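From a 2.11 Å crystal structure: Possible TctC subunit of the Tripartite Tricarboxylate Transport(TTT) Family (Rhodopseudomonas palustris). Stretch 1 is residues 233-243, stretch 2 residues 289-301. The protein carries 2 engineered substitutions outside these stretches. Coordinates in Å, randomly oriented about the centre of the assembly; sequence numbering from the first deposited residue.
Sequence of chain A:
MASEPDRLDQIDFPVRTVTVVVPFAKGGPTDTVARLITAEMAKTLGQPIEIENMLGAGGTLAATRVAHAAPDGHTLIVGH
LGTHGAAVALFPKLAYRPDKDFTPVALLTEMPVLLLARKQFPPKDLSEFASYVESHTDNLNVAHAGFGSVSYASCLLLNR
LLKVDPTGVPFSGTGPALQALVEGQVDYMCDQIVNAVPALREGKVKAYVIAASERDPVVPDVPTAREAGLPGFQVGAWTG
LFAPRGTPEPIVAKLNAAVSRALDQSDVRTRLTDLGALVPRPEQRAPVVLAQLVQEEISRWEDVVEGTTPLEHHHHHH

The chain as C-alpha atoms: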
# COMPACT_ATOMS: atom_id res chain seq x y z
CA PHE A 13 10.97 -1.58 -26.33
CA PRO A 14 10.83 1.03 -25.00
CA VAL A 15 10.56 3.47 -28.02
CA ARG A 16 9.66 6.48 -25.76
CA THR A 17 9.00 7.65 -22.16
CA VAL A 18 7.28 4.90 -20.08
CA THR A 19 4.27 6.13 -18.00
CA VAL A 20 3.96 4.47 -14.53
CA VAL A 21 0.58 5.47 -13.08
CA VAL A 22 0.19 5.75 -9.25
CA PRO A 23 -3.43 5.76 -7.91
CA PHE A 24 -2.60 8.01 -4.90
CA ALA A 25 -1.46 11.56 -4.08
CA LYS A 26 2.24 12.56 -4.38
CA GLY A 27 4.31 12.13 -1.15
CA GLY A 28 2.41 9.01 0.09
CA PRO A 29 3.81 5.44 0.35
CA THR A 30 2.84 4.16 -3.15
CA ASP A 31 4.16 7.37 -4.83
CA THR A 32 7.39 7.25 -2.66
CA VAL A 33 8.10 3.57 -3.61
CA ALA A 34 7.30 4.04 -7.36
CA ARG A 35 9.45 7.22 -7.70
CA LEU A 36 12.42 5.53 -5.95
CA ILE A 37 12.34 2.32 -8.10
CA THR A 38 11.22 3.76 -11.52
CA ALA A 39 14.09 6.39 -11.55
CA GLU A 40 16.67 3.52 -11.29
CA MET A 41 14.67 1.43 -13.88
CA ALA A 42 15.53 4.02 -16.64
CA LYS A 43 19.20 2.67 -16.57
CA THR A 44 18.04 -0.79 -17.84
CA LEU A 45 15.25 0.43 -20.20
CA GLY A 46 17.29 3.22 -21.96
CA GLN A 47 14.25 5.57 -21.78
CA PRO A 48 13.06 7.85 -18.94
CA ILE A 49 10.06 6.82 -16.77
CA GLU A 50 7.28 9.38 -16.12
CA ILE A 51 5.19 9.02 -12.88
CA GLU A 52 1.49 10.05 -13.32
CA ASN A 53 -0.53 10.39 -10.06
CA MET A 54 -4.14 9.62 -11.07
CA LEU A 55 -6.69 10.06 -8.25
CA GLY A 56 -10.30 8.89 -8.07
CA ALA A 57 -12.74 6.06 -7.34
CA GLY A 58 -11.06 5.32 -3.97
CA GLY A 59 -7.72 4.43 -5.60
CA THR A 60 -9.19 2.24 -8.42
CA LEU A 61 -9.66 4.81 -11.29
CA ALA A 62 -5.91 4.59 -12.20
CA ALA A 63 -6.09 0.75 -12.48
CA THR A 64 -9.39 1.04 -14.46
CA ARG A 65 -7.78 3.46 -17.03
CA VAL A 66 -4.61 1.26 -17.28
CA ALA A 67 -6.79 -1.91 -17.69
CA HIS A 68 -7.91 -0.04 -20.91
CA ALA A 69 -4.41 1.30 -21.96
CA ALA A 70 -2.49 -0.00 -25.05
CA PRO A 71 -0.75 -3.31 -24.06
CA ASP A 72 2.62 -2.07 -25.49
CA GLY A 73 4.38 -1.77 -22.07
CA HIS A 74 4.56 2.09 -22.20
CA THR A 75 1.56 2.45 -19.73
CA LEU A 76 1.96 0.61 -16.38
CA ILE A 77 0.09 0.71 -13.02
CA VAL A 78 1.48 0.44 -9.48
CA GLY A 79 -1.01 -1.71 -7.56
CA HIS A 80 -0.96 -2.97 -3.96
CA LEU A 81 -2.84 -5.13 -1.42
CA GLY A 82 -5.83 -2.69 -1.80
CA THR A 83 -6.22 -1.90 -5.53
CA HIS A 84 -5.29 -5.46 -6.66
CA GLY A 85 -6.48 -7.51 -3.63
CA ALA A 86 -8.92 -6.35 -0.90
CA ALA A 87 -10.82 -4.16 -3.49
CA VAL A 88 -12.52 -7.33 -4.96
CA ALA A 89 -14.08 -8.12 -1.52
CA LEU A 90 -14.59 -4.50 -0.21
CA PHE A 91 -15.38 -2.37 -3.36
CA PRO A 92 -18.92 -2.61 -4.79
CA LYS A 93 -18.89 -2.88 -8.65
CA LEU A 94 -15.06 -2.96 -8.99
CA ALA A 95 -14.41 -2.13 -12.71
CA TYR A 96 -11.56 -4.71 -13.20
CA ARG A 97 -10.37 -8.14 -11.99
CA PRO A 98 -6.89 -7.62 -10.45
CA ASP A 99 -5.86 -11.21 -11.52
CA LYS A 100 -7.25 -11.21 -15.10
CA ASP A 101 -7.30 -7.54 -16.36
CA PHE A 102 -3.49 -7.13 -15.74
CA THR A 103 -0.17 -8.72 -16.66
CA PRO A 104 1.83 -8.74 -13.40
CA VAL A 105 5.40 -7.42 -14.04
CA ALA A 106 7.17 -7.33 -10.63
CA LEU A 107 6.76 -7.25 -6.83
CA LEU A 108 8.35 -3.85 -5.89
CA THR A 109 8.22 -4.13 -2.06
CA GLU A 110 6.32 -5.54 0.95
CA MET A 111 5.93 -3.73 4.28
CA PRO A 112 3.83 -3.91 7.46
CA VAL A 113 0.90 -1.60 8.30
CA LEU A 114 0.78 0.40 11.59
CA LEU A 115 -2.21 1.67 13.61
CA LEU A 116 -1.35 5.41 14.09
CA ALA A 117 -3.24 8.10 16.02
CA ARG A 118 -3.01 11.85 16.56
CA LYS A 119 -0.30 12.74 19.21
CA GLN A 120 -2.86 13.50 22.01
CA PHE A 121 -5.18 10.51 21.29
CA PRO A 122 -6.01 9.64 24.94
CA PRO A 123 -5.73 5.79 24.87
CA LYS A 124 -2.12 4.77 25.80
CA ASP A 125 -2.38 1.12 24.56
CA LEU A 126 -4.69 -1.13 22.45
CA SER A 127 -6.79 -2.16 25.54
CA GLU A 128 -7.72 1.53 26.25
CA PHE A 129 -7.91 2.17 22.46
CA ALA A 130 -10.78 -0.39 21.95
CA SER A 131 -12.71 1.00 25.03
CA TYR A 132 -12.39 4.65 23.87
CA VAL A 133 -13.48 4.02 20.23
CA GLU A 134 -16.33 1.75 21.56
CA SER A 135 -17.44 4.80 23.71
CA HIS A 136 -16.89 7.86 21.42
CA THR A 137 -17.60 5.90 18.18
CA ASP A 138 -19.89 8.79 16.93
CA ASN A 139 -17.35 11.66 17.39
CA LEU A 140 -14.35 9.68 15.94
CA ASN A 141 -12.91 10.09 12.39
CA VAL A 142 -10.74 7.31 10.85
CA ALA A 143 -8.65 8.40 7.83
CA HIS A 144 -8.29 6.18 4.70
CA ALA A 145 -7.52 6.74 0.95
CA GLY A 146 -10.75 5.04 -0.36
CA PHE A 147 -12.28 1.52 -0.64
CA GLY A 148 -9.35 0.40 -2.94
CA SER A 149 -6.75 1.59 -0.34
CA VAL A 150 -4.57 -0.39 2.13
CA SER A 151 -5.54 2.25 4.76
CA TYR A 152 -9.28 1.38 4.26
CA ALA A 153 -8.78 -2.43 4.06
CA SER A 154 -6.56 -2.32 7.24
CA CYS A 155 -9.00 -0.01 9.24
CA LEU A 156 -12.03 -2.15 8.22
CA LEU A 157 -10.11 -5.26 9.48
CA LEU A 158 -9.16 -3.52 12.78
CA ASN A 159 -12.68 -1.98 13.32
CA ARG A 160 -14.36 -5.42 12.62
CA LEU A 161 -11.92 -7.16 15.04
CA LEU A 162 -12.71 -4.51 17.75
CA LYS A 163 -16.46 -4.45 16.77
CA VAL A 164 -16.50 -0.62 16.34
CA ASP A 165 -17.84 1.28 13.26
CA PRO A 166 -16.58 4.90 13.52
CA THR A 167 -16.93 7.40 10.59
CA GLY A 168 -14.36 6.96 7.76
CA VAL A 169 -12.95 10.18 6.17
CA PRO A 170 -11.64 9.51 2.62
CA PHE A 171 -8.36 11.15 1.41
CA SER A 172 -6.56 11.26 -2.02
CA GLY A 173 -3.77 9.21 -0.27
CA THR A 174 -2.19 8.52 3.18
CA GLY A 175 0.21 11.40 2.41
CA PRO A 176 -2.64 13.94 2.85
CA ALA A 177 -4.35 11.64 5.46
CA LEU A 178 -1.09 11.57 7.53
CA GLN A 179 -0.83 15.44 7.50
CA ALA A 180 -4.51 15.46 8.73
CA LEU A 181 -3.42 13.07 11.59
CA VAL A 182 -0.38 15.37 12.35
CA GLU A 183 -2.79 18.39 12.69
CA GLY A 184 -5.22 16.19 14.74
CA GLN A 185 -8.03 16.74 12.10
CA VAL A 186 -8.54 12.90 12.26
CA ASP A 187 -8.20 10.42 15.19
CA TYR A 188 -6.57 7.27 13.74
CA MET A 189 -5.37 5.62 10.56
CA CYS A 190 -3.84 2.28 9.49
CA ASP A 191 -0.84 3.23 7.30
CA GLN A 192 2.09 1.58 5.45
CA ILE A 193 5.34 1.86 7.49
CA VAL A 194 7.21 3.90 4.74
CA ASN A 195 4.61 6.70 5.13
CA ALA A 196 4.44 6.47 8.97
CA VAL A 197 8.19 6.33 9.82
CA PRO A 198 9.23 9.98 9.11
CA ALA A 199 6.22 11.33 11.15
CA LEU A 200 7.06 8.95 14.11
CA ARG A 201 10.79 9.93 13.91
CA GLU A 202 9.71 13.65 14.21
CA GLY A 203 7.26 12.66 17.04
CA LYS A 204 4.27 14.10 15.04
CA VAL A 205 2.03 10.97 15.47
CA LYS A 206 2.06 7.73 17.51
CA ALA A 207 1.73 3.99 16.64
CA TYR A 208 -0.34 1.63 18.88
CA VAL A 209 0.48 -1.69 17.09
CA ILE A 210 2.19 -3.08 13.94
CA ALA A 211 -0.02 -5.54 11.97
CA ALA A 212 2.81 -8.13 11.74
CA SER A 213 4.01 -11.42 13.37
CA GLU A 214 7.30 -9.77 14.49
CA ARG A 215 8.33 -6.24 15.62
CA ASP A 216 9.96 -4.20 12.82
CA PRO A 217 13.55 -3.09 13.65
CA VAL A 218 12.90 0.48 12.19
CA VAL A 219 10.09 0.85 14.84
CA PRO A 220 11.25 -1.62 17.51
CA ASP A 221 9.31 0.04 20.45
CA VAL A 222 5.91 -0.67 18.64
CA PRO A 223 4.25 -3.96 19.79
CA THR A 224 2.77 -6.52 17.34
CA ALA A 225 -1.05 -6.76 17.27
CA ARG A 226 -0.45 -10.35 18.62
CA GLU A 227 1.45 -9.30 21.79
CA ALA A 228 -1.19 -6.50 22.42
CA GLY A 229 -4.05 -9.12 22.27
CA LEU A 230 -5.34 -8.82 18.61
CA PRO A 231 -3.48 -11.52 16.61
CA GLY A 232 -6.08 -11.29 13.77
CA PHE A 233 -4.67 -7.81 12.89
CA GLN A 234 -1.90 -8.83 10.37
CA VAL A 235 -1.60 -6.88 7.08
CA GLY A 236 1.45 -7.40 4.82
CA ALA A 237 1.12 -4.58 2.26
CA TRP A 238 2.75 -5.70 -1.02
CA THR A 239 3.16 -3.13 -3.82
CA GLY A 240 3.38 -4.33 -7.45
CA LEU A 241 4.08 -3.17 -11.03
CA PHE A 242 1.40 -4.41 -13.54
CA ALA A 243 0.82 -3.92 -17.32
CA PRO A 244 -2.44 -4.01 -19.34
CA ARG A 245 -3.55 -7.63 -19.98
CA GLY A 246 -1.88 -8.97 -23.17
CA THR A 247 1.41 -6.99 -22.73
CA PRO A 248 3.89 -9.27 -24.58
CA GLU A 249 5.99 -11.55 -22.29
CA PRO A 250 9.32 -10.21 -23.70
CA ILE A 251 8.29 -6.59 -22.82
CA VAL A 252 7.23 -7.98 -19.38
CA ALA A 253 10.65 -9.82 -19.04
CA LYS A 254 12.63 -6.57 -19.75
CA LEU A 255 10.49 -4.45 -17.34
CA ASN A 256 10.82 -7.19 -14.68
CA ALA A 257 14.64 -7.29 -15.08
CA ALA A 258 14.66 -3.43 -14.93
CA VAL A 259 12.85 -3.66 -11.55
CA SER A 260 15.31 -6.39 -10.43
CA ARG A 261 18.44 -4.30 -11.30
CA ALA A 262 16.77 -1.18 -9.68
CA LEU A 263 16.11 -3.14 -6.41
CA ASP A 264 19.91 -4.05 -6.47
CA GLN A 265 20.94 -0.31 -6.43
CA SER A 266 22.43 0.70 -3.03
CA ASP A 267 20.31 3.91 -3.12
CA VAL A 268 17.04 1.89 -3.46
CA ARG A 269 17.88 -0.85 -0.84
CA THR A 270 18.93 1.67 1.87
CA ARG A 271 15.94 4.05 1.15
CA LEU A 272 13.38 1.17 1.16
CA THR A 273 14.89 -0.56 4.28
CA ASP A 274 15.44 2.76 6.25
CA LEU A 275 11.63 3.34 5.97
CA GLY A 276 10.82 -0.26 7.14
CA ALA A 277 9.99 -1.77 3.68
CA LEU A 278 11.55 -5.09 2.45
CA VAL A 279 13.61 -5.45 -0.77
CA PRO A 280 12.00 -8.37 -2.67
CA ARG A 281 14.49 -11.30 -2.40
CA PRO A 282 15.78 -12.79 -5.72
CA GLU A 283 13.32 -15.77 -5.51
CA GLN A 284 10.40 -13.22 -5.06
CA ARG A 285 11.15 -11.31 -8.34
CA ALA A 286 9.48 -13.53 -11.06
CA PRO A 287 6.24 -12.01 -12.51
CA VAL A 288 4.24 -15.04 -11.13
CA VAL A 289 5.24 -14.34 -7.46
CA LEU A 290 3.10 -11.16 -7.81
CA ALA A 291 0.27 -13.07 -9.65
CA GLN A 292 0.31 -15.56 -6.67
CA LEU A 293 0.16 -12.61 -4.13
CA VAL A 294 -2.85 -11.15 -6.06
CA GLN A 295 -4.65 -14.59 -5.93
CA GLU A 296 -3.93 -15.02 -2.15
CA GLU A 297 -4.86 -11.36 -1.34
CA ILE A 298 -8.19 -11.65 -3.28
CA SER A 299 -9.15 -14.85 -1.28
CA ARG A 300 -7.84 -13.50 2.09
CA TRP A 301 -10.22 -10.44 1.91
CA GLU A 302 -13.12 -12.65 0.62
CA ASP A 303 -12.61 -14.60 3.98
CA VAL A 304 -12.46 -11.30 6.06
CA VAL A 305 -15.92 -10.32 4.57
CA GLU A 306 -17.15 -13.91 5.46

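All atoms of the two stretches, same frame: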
# COMPACT_ATOMS: atom_id res chain seq x y z
N PHE A 233 -5.04 -9.07 13.58
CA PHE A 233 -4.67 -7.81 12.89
C PHE A 233 -3.27 -7.95 12.30
O PHE A 233 -2.32 -7.48 12.92
CB PHE A 233 -4.85 -6.62 13.83
CG PHE A 233 -4.65 -5.29 13.16
CD1 PHE A 233 -5.39 -4.97 12.04
CD2 PHE A 233 -3.72 -4.39 13.63
CE1 PHE A 233 -5.20 -3.75 11.41
CE2 PHE A 233 -3.54 -3.17 13.00
CZ PHE A 233 -4.28 -2.85 11.89
N GLN A 234 -3.16 -8.65 11.15
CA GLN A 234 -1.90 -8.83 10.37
C GLN A 234 -2.17 -8.44 8.91
O GLN A 234 -2.96 -9.11 8.25
CB GLN A 234 -1.34 -10.26 10.40
CG GLN A 234 -1.24 -10.83 11.81
CD GLN A 234 0.08 -11.51 12.08
OE1 GLN A 234 0.67 -12.15 11.20
NE2 GLN A 234 0.54 -11.39 13.32
N VAL A 235 -1.48 -7.42 8.45
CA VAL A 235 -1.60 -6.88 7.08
C VAL A 235 -0.17 -6.71 6.55
O VAL A 235 0.59 -5.88 7.11
CB VAL A 235 -2.43 -5.59 7.05
CG1 VAL A 235 -2.57 -5.04 5.65
CG2 VAL A 235 -3.81 -5.78 7.67
N GLY A 236 0.21 -7.55 5.59
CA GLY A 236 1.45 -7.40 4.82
C GLY A 236 1.10 -6.70 3.53
O GLY A 236 0.41 -7.34 2.69
N ALA A 237 1.47 -5.43 3.42
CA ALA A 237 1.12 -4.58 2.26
C ALA A 237 2.19 -4.76 1.19
O ALA A 237 3.26 -4.16 1.30
CB ALA A 237 1.00 -3.13 2.68
N TRP A 238 1.89 -5.56 0.18
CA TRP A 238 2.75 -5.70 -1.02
C TRP A 238 2.37 -4.58 -1.98
O TRP A 238 1.18 -4.16 -2.00
CB TRP A 238 2.63 -7.09 -1.65
CG TRP A 238 1.22 -7.55 -1.85
CD1 TRP A 238 0.47 -8.31 -1.01
CD2 TRP A 238 0.41 -7.30 -3.01
NE1 TRP A 238 -0.77 -8.54 -1.56
CE2 TRP A 238 -0.83 -7.94 -2.79
CE3 TRP A 238 0.60 -6.60 -4.21
CZ2 TRP A 238 -1.88 -7.86 -3.70
CZ3 TRP A 238 -0.41 -6.57 -5.13
CH2 TRP A 238 -1.64 -7.19 -4.87
N THR A 239 3.36 -4.09 -2.70
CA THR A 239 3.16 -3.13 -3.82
C THR A 239 3.72 -3.79 -5.07
O THR A 239 4.79 -4.40 -4.97
CB THR A 239 3.75 -1.78 -3.42
OG1 THR A 239 2.86 -1.27 -2.43
CG2 THR A 239 3.91 -0.83 -4.58
N GLY A 240 3.02 -3.66 -6.20
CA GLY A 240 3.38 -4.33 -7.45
C GLY A 240 3.32 -3.41 -8.65
O GLY A 240 2.53 -2.43 -8.65
N LEU A 241 4.12 -3.77 -9.67
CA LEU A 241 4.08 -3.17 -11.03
C LEU A 241 3.32 -4.15 -11.93
O LEU A 241 3.70 -5.32 -11.98
CB LEU A 241 5.52 -2.93 -11.50
CG LEU A 241 5.66 -2.18 -12.81
CD1 LEU A 241 5.05 -0.78 -12.72
CD2 LEU A 241 7.12 -2.11 -13.21
N PHE A 242 2.25 -3.67 -12.57
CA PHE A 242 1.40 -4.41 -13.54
C PHE A 242 1.31 -3.65 -14.87
O PHE A 242 1.48 -2.42 -14.89
CB PHE A 242 -0.03 -4.55 -13.01
CG PHE A 242 -0.16 -5.14 -11.63
CD1 PHE A 242 0.20 -4.41 -10.51
CD2 PHE A 242 -0.68 -6.41 -11.46
CE1 PHE A 242 0.05 -4.95 -9.24
CE2 PHE A 242 -0.85 -6.93 -10.18
CZ PHE A 242 -0.47 -6.21 -9.08
N ALA A 243 1.02 -4.40 -15.94
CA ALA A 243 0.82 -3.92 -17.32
C ALA A 243 -0.60 -4.27 -17.74
O ALA A 243 -1.24 -5.10 -17.10
CB ALA A 243 1.84 -4.53 -18.25
N VAL A 289 5.27 -14.57 -8.93
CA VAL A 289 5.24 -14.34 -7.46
C VAL A 289 4.15 -13.32 -7.17
O VAL A 289 3.37 -13.52 -6.21
CB VAL A 289 6.60 -13.87 -6.92
CG1 VAL A 289 6.47 -13.31 -5.51
CG2 VAL A 289 7.64 -14.99 -7.00
N LEU A 290 4.08 -12.26 -7.98
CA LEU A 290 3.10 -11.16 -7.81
C LEU A 290 1.69 -11.64 -8.18
O LEU A 290 0.72 -11.23 -7.50
CB LEU A 290 3.53 -9.96 -8.65
CG LEU A 290 2.52 -8.82 -8.71
CD1 LEU A 290 2.20 -8.32 -7.32
CD2 LEU A 290 3.03 -7.71 -9.60
N ALA A 291 1.56 -12.44 -9.23
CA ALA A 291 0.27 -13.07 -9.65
C ALA A 291 -0.26 -13.94 -8.49
O ALA A 291 -1.50 -13.92 -8.25
CB ALA A 291 0.46 -13.88 -10.90
N GLN A 292 0.65 -14.65 -7.80
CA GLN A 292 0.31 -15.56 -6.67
C GLN A 292 -0.11 -14.72 -5.45
O GLN A 292 -1.06 -15.14 -4.77
CB GLN A 292 1.49 -16.48 -6.33
CG GLN A 292 1.14 -17.53 -5.28
CD GLN A 292 0.02 -18.44 -5.71
OE1 GLN A 292 -0.12 -18.78 -6.88
NE2 GLN A 292 -0.78 -18.86 -4.75
N LEU A 293 0.52 -13.56 -5.21
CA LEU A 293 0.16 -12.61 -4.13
C LEU A 293 -1.23 -12.03 -4.42
O LEU A 293 -2.00 -11.92 -3.48
CB LEU A 293 1.18 -11.47 -4.02
CG LEU A 293 2.42 -11.74 -3.19
CD1 LEU A 293 3.36 -10.54 -3.23
CD2 LEU A 293 2.08 -12.09 -1.75
N VAL A 294 -1.51 -11.68 -5.68
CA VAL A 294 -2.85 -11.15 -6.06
C VAL A 294 -3.91 -12.23 -5.73
O VAL A 294 -4.92 -11.90 -5.08
CB VAL A 294 -2.92 -10.68 -7.53
CG1 VAL A 294 -4.35 -10.45 -8.00
CG2 VAL A 294 -2.12 -9.41 -7.76
N GLN A 295 -3.67 -13.48 -6.13
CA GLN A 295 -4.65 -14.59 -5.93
C GLN A 295 -4.92 -14.75 -4.43
O GLN A 295 -6.10 -14.75 -4.03
CB GLN A 295 -4.15 -15.88 -6.57
CG GLN A 295 -5.28 -16.81 -6.99
CD GLN A 295 -6.06 -16.28 -8.18
OE1 GLN A 295 -5.54 -15.58 -9.05
NE2 GLN A 295 -7.33 -16.66 -8.22
N GLU A 296 -3.86 -14.83 -3.62
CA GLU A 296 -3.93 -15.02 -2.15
C GLU A 296 -4.60 -13.81 -1.49
O GLU A 296 -5.46 -14.02 -0.62
CB GLU A 296 -2.54 -15.25 -1.56
CG GLU A 296 -2.01 -16.64 -1.84
CD GLU A 296 -0.52 -16.82 -1.60
OE1 GLU A 296 0.19 -15.80 -1.50
OE2 GLU A 296 -0.08 -17.99 -1.53
N GLU A 297 -4.24 -12.59 -1.90
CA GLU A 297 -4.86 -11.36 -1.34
C GLU A 297 -6.35 -11.34 -1.66
O GLU A 297 -7.13 -11.07 -0.74
CB GLU A 297 -4.18 -10.08 -1.84
CG GLU A 297 -4.12 -8.99 -0.77
CD GLU A 297 -3.51 -9.43 0.56
OE1 GLU A 297 -4.24 -9.43 1.57
OE2 GLU A 297 -2.31 -9.78 0.59
N ILE A 298 -6.75 -11.65 -2.89
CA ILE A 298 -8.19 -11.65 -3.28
C ILE A 298 -8.96 -12.57 -2.32
O ILE A 298 -10.00 -12.11 -1.80
CB ILE A 298 -8.40 -12.03 -4.76
CG1 ILE A 298 -7.92 -10.91 -5.69
CG2 ILE A 298 -9.85 -12.40 -5.04
CD1 ILE A 298 -8.01 -11.23 -7.18
N SER A 299 -8.47 -13.79 -2.08
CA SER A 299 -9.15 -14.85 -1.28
C SER A 299 -9.17 -14.45 0.19
O SER A 299 -10.21 -14.67 0.86
CB SER A 299 -8.50 -16.21 -1.40
OG SER A 299 -7.92 -16.41 -2.67
N ARG A 300 -8.03 -13.93 0.68
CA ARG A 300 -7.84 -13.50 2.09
C ARG A 300 -8.97 -12.52 2.45
O ARG A 300 -9.65 -12.76 3.45
CB ARG A 300 -6.41 -12.96 2.26
CG ARG A 300 -6.02 -12.57 3.67
CD ARG A 300 -6.58 -11.21 4.04
NE ARG A 300 -6.38 -10.81 5.44
CZ ARG A 300 -5.32 -10.15 5.90
NH1 ARG A 300 -5.28 -9.84 7.19
NH2 ARG A 300 -4.32 -9.81 5.10
N TRP A 301 -9.21 -11.50 1.63
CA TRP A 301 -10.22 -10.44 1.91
C TRP A 301 -11.64 -10.92 1.63
O TRP A 301 -12.56 -10.30 2.19
CB TRP A 301 -9.89 -9.15 1.16
CG TRP A 301 -8.64 -8.54 1.71
CD1 TRP A 301 -7.38 -8.68 1.22
CD2 TRP A 301 -8.51 -7.82 2.95
NE1 TRP A 301 -6.49 -8.04 2.02
CE2 TRP A 301 -7.14 -7.51 3.10
CE3 TRP A 301 -9.41 -7.38 3.93
CZ2 TRP A 301 -6.66 -6.79 4.18
CZ3 TRP A 301 -8.93 -6.67 5.00
CH2 TRP A 301 -7.57 -6.36 5.12
O HOH W 1 -0.43 -9.57 2.32

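Residues 236-243 form a β-strand, preceded by an extended segment from Phe233, whereas residues 289-301 lie within a longer α-helix whose backbone hydrogen bonds run in the regular i to i-4 pattern. The helix crosses the strand obliquely, with an angle of 120° between their N-to-C directions and a closest axial approach of 9.7 Å. The backbones come nearest at Gly240 and Leu290, whose CA atoms are 6.8 Å apart; Trp238 CA and Leu293 CA are separated by 8.0 Å. Together the two stretches bury 502 Å² of surface.

Along the strand, Trp238 points toward the helix while Ala237 and Thr239 point away. Trp238 is the centre of the contact and loses the most area to it. Its p rotamer lays the indole against the helix, so that Leu293 CB sits 4.2 Å from the centroid of the five-membered ring, almost on the ring normal, in a CH-π contact. The six-membered ring extends toward the N-terminal part of the helix segment, placing Trp238 CZ3 3.8 Å from Leu290 CD1 and Trp238 CH2 3.7 Å from Val294 CG2. The polar edge of the indole is also satisfied: Trp238 NE1 donates a hydrogen bond to Glu297 OE2 (2.9 Å), with the carboxylate oxygen of this buried glutamate lying at the ring edge, near its plane.

Gly240 allows the close approach of Leu290. An ideal CB on the glycine would point toward the helix and lie only 2.8 Å from Leu290 CD1, a clash; without one, Leu290 CD2 packs 4.0 Å from Gly240 CA. The same leucine covers one face of Phe242, with CD2 4.0 Å from the ring centroid, while Val294 CG2 meets the ring edge at 3.7 Å from Phe242 CE2. Leu290 and Val294 thus each touch both aromatic rings, filling the apolar part of the contact with branched side chains.

Toward the start of stretch 1 the contact becomes polar. Water 1 donates hydrogen bonds to Gly236 O (2.4 Å) and Glu297 OE2 (2.6 Å), bridging a pair of acceptors that could not bond directly to each other. One turn of helix is enough to bring Arg300 alongside Glu297: Arg300 NH2 forms a salt bridge with Glu297 OE1 (3.6 Å), and the same oxygen accepts a weak hydrogen bond from Trp301 NE1 (2.7 Å). The long arginine side chain extends to the segment before the strand, where Arg300 NH1 donates a hydrogen bond to the backbone oxygen Gln234 O (2.7 Å, 158°).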